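Local coordinates for protein exodeoxyribonuclease III (Methanosarcina mazei, PDB 5J8N) that probably cuts DNA at abasic sites and trims double-stranded DNA from its 3' ends, as a magnesium-binding homologue of exonuclease III, at residues N12-R15 with A16-K20; T100-D104 with F105-N109. The protein carries 3 engineered substitutions. One frame throughout, in Å; residues are numbered along the deposited sequence.

Contact 1 of 2, residues N12-R15 with A16-K20. With MG (magnesium ion), chain B.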
ATOM      1  N   ASN A  12      -5.312   8.838   4.300  1.00 11.15           N
ATOM      2  CA  ASN A  12      -6.648   9.067   4.901  1.00 12.22           C
ATOM      3  C   ASN A  12      -7.265  10.403   4.451  1.00 13.36           C
ATOM      4  O   ASN A  12      -7.962  11.088   5.197  1.00 15.39           O
ATOM      5  CB  ASN A  12      -6.626   8.978   6.458  1.00 12.95           C
ATOM      6  CG  ASN A  12      -7.985   8.552   7.042  1.00 13.49           C
ATOM      7  OD1 ASN A  12      -8.707   7.674   6.470  1.00 14.29           O
ATOM      8  ND2 ASN A  12      -8.270   9.058   8.217  1.00 15.00           N
ATOM      9  N   GLY A  13      -7.095  10.678   3.159  1.00 11.81           N
ATOM     10  CA  GLY A  13      -7.538  11.889   2.520  1.00 12.19           C
ATOM     11  C   GLY A  13      -6.367  12.780   2.106  1.00 12.15           C
ATOM     12  O   GLY A  13      -5.660  13.377   2.965  1.00 12.34           O
ATOM     13  N   LEU A  14      -6.132  12.891   0.794  1.00 11.91           N
ATOM     14  CA  LEU A  14      -4.943  13.578   0.309  1.00 12.30           C
ATOM     15  C   LEU A  14      -4.996  15.060   0.516  1.00 12.89           C
ATOM     16  O   LEU A  14      -3.998  15.663   0.931  1.00 13.78           O
ATOM     17  CB  LEU A  14      -4.751  13.249  -1.200  1.00 13.86           C
ATOM     18  CG  LEU A  14      -3.475  13.862  -1.790  1.00 13.88           C
ATOM     19  CD1 LEU A  14      -2.212  13.371  -1.069  1.00 16.09           C
ATOM     20  CD2 LEU A  14      -3.459  13.486  -3.290  1.00 16.63           C
ATOM     21  N   ARG A  15      -6.124  15.703   0.285  1.00 12.49           N
ATOM     22  CA  ARG A  15      -6.242  17.133   0.510  1.00 12.97           C
ATOM     23  C   ARG A  15      -5.879  17.480   1.947  1.00 15.14           C
ATOM     24  O   ARG A  15      -5.069  18.400   2.200  1.00 14.74           O
ATOM     25  CB  ARG A  15      -7.676  17.612   0.205  1.00 13.04           C
ATOM     26  CG  ARG A  15      -7.824  19.138   0.325  1.00 14.61           C
ATOM     27  CD  ARG A  15      -9.269  19.572   0.653  1.00 14.41           C
ATOM     28  NE  ARG A  15      -9.691  18.885   1.865  1.00 15.24           N
ATOM     29  CZ  ARG A  15      -9.305  19.195   3.099  1.00 16.08           C
ATOM     30  NH1 ARG A  15      -8.475  20.243   3.301  1.00 15.71           N
ATOM     31  NH2 ARG A  15      -9.707  18.452   4.130  1.00 15.10           N
ATOM     32  N   ALA A  16      -6.400  16.711   2.897  1.00 14.30           N
ATOM     33  CA  ALA A  16      -6.084  17.018   4.286  1.00 16.03           C
ATOM     34  C   ALA A  16      -4.603  16.773   4.578  1.00 15.57           C
ATOM     35  O   ALA A  16      -3.939  17.597   5.251  1.00 16.77           O
ATOM     36  CB  ALA A  16      -6.982  16.169   5.204  1.00 16.75           C
ATOM     37  N   ALA A  17      -4.050  15.726   4.027  1.00 13.27           N
ATOM     38  CA  ALA A  17      -2.660  15.333   4.322  1.00 14.12           C
ATOM     39  C   ALA A  17      -1.687  16.341   3.694  1.00 15.11           C
ATOM     40  O   ALA A  17      -0.573  16.520   4.225  1.00 14.46           O
ATOM     41  CB  ALA A  17      -2.376  13.919   3.828  1.00 13.46           C
ATOM     42  N   VAL A  18      -2.068  17.043   2.642  1.00 14.89           N
ATOM     43  CA  VAL A  18      -1.223  18.069   2.012  1.00 15.10           C
ATOM     44  C   VAL A  18      -0.946  19.213   2.979  1.00 19.95           C
ATOM     45  O   VAL A  18       0.053  19.943   2.855  1.00 24.19           O
ATOM     46  CB  VAL A  18      -1.877  18.568   0.704  1.00 16.36           C
ATOM     47  CG1 VAL A  18      -1.365  19.971   0.266  1.00 18.71           C
ATOM     48  CG2 VAL A  18      -1.608  17.512  -0.393  1.00 17.93           C
ATOM     49  N   LYS A  19      -1.844  19.420   3.936  1.00 16.80           N
ATOM     50  CA  LYS A  19      -1.641  20.448   4.927  1.00 19.20           C
ATOM     51  C   LYS A  19      -0.892  19.936   6.145  1.00 18.50           C
ATOM     52  O   LYS A  19      -0.641  20.706   7.060  1.00 22.15           O
ATOM     53  CB  LYS A  19      -2.988  21.036   5.385  1.00 18.51           C
ATOM     54  CG  LYS A  19      -3.777  21.679   4.248  1.00 22.02           C
ATOM     55  CD  LYS A  19      -5.149  22.210   4.710  1.00 19.67           C
ATOM     56  CE  LYS A  19      -5.017  23.386   5.603  1.00 20.18           C
ATOM     57  NZ  LYS A  19      -6.353  23.753   6.125  1.00 20.50           N
ATOM     58  N   LYS A  20      -0.601  18.654   6.199  1.00 16.73           N
ATOM     59  CA  LYS A  20      -0.052  18.040   7.398  1.00 17.19           C
ATOM     60  C   LYS A  20       1.214  17.270   7.096  1.00 19.75           C
ATOM     61  O   LYS A  20       1.570  16.352   7.804  1.00 25.83           O
ATOM     62  CB  LYS A  20      -1.081  17.085   8.016  1.00 18.06           C
ATOM     63  CG  LYS A  20      -2.266  17.751   8.512  1.00 19.82           C
ATOM     64  CD  LYS A  20      -1.882  18.728   9.563  1.00 27.73           C
ATOM     65  CE  LYS A  20      -3.077  19.198  10.322  1.00 30.10           C
ATOM     66  NZ  LYS A  20      -2.621  20.037  11.479  1.00 33.35           N
TER
HETATM   67 MG    MG B 301      -8.734   5.655   6.070  1.00 14.59          MG
HETATM   68  O   HOH W   1      -8.949   5.138   8.000  1.00 15.94           O
HETATM   69  O   HOH W   2      -6.675   5.701   6.416  1.00 14.85           O
HETATM   70  O   HOH W   3     -10.790   5.694   5.854  1.00 16.54           O
HETATM   71  O   HOH W   4      -8.628   3.602   5.449  1.00 17.32           O
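Arg15 turns CG away from its own amide nitrogen (chi1 -176°) and then bends at chi3 (55°), and that bend folds the guanidinium back against the next residue, with Ala16 N over one of its faces. The setting is the first turn of the short helix 14-18, which follows strand 3-10 of this DNase I-like fold and has Gly13 as its N-cap. The NH2 branch of Arg15 meets the methyl CB of Ala16 at 3.7 Å. At the guanidinium edge, near its plane, Arg15 NH1 has Lys19 CD as a neighbour at 4.1 Å. The two side chains run alongside each other, and their like charges probably discourage a closer approach than the 5.0 Å between Arg15 NH1 and Lys19 NZ.

Helical backbone bonds hold the turn: Ala17 N donates to Gly13 O at 3.0 Å and Val18 N to Leu14 O at 2.9 Å. Leu14 and Ala17 face Phe22 of helix 22-27, whereas Val18 leans on helix 48-51. At its backbone angles Gly13 leaves no room for a CB beside the carbonyl O of Asn12. Cap and metal site are neighbours here: Gly13 is joined by backbone bonding to Glu38, and Tyr208 OH holds Asn12 ND2. With Glu38 OE1 and four waters, Asn12 OD1 completes six ligands round magnesium, 2.1 Å from the ion.

Contact 2 of 2, residues T100-D104 with F105-N109; sequences TDYED and FVLLN
Tyr102 N donates to Phe105 O at 2.8 Å, a nearly straight bond (161° at the hydrogen) that closes the turn of the beta hairpin between strands 97-101 and 106-111. A weak return bond, Phe105 N to Tyr102 O at 3.5 Å, completes the pair, and Glu103 and Asp104 between them have the backbone angles of a type I turn. Farther along, Thr100 and Leu107 form an antiparallel hydrogen-bonded pair, each backbone N donating to the other's O at 2.9 Å.

The hairpin is a worked example of how the two faces of a ribbon are packed differently. On the face of Thr100 and Leu107 lies a buried apolar group. Phe105 holds CG between its backbone N and carbonyl carbon (chi1 58°), and this places its ring alongside that of Tyr102. The planes meet obliquely at 46°, and the nearest atoms, Tyr102 CD2 and Phe105 CE2, are 4.0 Å apart. Leu107 CD2 reaches the edge of the tyrosine ring, 4.2 Å from Tyr102 CE2. Tyr4 meets the Phe105 ring edge-to-face, Ile33 and Val147 also touch that side chain, and Ser75 OG holds Tyr102 OH. Replacing Phe105 by alanine is likely to open a gap beside Tyr102 CD2 and leave Tyr4 without its aromatic mate.

On the other face of the ribbon, Asp101 and Val106 form the non-hydrogen-bonded pair and point the same way. A salt bridge to Arg99 NE engages the carboxylate of Asp101, and its OD1 also lies against the valine methyl, 3.3 Å from Val106 CG1.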
ATOM      1  N   THR A 100       2.196   0.819 -12.376  1.00 12.73           N
ATOM      2  CA  THR A 100       3.199   1.559 -13.136  1.00 12.00           C
ATOM      3  C   THR A 100       4.397   0.637 -13.334  1.00 13.30           C
ATOM      4  O   THR A 100       4.973   0.172 -12.342  1.00 13.46           O
ATOM      5  CB  THR A 100       3.631   2.862 -12.393  1.00 14.00           C
ATOM      6  OG1 THR A 100       3.987   2.522 -11.051  1.00 13.64           O
ATOM      7  CG2 THR A 100       2.500   3.881 -12.378  1.00 14.66           C
ATOM      8  N   ASP A 101       4.793   0.403 -14.574  1.00 13.62           N
ATOM      9  CA  ASP A 101       5.953  -0.460 -14.865  1.00 13.53           C
ATOM     10  C   ASP A 101       7.164   0.410 -14.984  1.00 17.34           C
ATOM     11  O   ASP A 101       7.110   1.459 -15.652  1.00 16.91           O
ATOM     12  CB  ASP A 101       5.757  -1.250 -16.162  1.00 15.81           C
ATOM     13  CG  ASP A 101       4.623  -2.258 -16.074  1.00 16.62           C
ATOM     14  OD1 ASP A 101       3.895  -2.308 -15.064  1.00 15.75           O
ATOM     15  OD2 ASP A 101       4.537  -3.051 -17.014  1.00 18.16           O
ATOM     16  N   TYR A 102       8.278  -0.065 -14.422  1.00 16.14           N
ATOM     17  CA  TYR A 102       9.581   0.580 -14.649  1.00 17.33           C
ATOM     18  C   TYR A 102      10.514  -0.396 -15.347  1.00 19.16           C
ATOM     19  O   TYR A 102      10.159  -1.575 -15.570  1.00 18.72           O
ATOM     20  CB  TYR A 102      10.154   1.084 -13.324  1.00 16.40           C
ATOM     21  CG  TYR A 102       9.227   2.089 -12.714  1.00 17.94           C
ATOM     22  CD1 TYR A 102       9.242   3.430 -13.143  1.00 18.81           C
ATOM     23  CD2 TYR A 102       8.286   1.711 -11.758  1.00 16.54           C
ATOM     24  CE1 TYR A 102       8.309   4.354 -12.643  1.00 18.95           C
ATOM     25  CE2 TYR A 102       7.367   2.628 -11.236  1.00 15.78           C
ATOM     26  CZ  TYR A 102       7.399   3.949 -11.681  1.00 16.70           C
ATOM     27  OH  TYR A 102       6.464   4.853 -11.218  1.00 17.79           O
ATOM     28  N   GLU A 103      11.712   0.067 -15.749  1.00 21.62           N
ATOM     29  CA  GLU A 103      12.586  -0.831 -16.487  1.00 24.28           C
ATOM     30  C   GLU A 103      12.918  -2.057 -15.651  1.00 21.19           C
ATOM     31  O   GLU A 103      13.034  -3.130 -16.219  1.00 22.13           O
ATOM     32  CB  GLU A 103      13.898  -0.142 -16.905  1.00 33.61           C
ATOM     33  CG  GLU A 103      13.739   1.027 -17.863  1.00 46.98           C
ATOM     34  CD  GLU A 103      13.292   0.610 -19.249  1.00 59.23           C
ATOM     35  OE1 GLU A 103      13.200  -0.611 -19.517  1.00 61.35           O
ATOM     36  OE2 GLU A 103      13.007   1.513 -20.068  1.00 64.20           O
ATOM     37  N   ASP A 104      13.023  -1.905 -14.337  1.00 19.21           N
ATOM     38  CA  ASP A 104      13.511  -2.998 -13.498  1.00 19.09           C
ATOM     39  C   ASP A 104      12.432  -3.787 -12.762  1.00 16.39           C
ATOM     40  O   ASP A 104      12.725  -4.853 -12.197  1.00 19.55           O
ATOM     41  CB  ASP A 104      14.495  -2.448 -12.463  1.00 21.81           C
ATOM     42  CG  ASP A 104      15.784  -1.926 -13.101  1.00 25.20           C
ATOM     43  OD1 ASP A 104      16.498  -2.762 -13.680  1.00 27.45           O
ATOM     44  OD2 ASP A 104      16.018  -0.701 -12.992  1.00 27.99           O
ATOM     45  N   PHE A 105      11.182  -3.331 -12.769  1.00 14.83           N
ATOM     46  CA  PHE A 105      10.142  -4.045 -12.056  1.00 14.52           C
ATOM     47  C   PHE A 105       8.805  -3.433 -12.360  1.00 14.49           C
ATOM     48  O   PHE A 105       8.733  -2.281 -12.823  1.00 15.76           O
ATOM     49  CB  PHE A 105      10.361  -4.026 -10.515  1.00 15.72           C
ATOM     50  CG  PHE A 105      10.436  -2.626  -9.905  1.00 15.07           C
ATOM     51  CD1 PHE A 105      11.652  -1.957  -9.896  1.00 17.58           C
ATOM     52  CD2 PHE A 105       9.314  -2.008  -9.390  1.00 15.41           C
ATOM     53  CE1 PHE A 105      11.741  -0.676  -9.354  1.00 16.95           C
ATOM     54  CE2 PHE A 105       9.407  -0.724  -8.811  1.00 16.84           C
ATOM     55  CZ  PHE A 105      10.608  -0.060  -8.800  1.00 18.39           C
ATOM     56  N   VAL A 106       7.766  -4.192 -12.058  1.00 12.68           N
ATOM     57  CA  VAL A 106       6.378  -3.749 -12.103  1.00 12.51           C
ATOM     58  C   VAL A 106       5.934  -3.318 -10.701  1.00 13.26           C
ATOM     59  O   VAL A 106       6.118  -4.107  -9.760  1.00 13.76           O
ATOM     60  CB  VAL A 106       5.463  -4.866 -12.584  1.00 12.84           C
ATOM     61  CG1 VAL A 106       3.988  -4.471 -12.509  1.00 14.98           C
ATOM     62  CG2 VAL A 106       5.841  -5.294 -14.045  1.00 15.50           C
ATOM     63  N   LEU A 107       5.342  -2.125 -10.564  1.00 11.36           N
ATOM     64  CA  LEU A 107       4.840  -1.657  -9.289  1.00 12.10           C
ATOM     65  C   LEU A 107       3.327  -1.642  -9.260  1.00 10.98           C
ATOM     66  O   LEU A 107       2.691  -1.022 -10.131  1.00 13.15           O
ATOM     67  CB  LEU A 107       5.343  -0.261  -9.021  1.00 11.83           C
ATOM     68  CG  LEU A 107       4.845   0.402  -7.745  1.00 12.72           C
ATOM     69  CD1 LEU A 107       5.290  -0.338  -6.451  1.00 13.78           C
ATOM     70  CD2 LEU A 107       5.371   1.863  -7.670  1.00 12.69           C
ATOM     71  N   LEU A 108       2.757  -2.326  -8.280  1.00 10.77           N
ATOM     72  CA  LEU A 108       1.297  -2.294  -8.062  1.00 11.65           C
ATOM     73  C   LEU A 108       1.042  -1.562  -6.765  1.00 12.07           C
ATOM     74  O   LEU A 108       1.509  -2.013  -5.706  1.00 12.52           O
ATOM     75  CB  LEU A 108       0.708  -3.725  -7.994  1.00 13.16           C
ATOM     76  CG  LEU A 108       1.082  -4.645  -9.187  1.00 12.54           C
ATOM     77  CD1 LEU A 108       0.410  -6.002  -8.988  1.00 14.33           C
ATOM     78  CD2 LEU A 108       0.741  -4.013 -10.554  1.00 14.18           C
ATOM     79  N   ASN A 109       0.301  -0.467  -6.836  1.00 11.05           N
ATOM     80  CA  ASN A 109      -0.042   0.357  -5.697  1.00 12.22           C
ATOM     81  C   ASN A 109      -1.521   0.125  -5.373  1.00 11.44           C
ATOM     82  O   ASN A 109      -2.365   0.386  -6.236  1.00 11.97           O
ATOM     83  CB  ASN A 109       0.242   1.809  -6.067  1.00 12.11           C
ATOM     84  CG  ASN A 109      -0.177   2.796  -4.976  1.00 13.05           C
ATOM     85  OD1 ASN A 109      -0.412   2.370  -3.847  1.00 12.99           O
ATOM     86  ND2 ASN A 109      -0.199   4.107  -5.284  1.00 12.61           N
TER

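How the contacts relate
From the N terminus, the chain runs through strand 3-10, and contact 1 closes a single helical turn just beyond it, at the metal-site end. Contact 2 comes much later and closes the hairpin 97-101/106-111. Each joins segments adjacent in sequence, and the two stand in series, neither nesting nor crossing. The centres of contact 1 and contact 2 are about 25 Å apart, and the nearest atoms of contact 1 and contact 2 about 10 Å. Strand 33-37 relates them. It belongs to the six-stranded sheet that also holds strand 3-10, and the chain just after it, at Glu38 and Thr39, bonds to contact 1; its Ile33 and Cys35 pack on contact 2, which belongs to the other sheet.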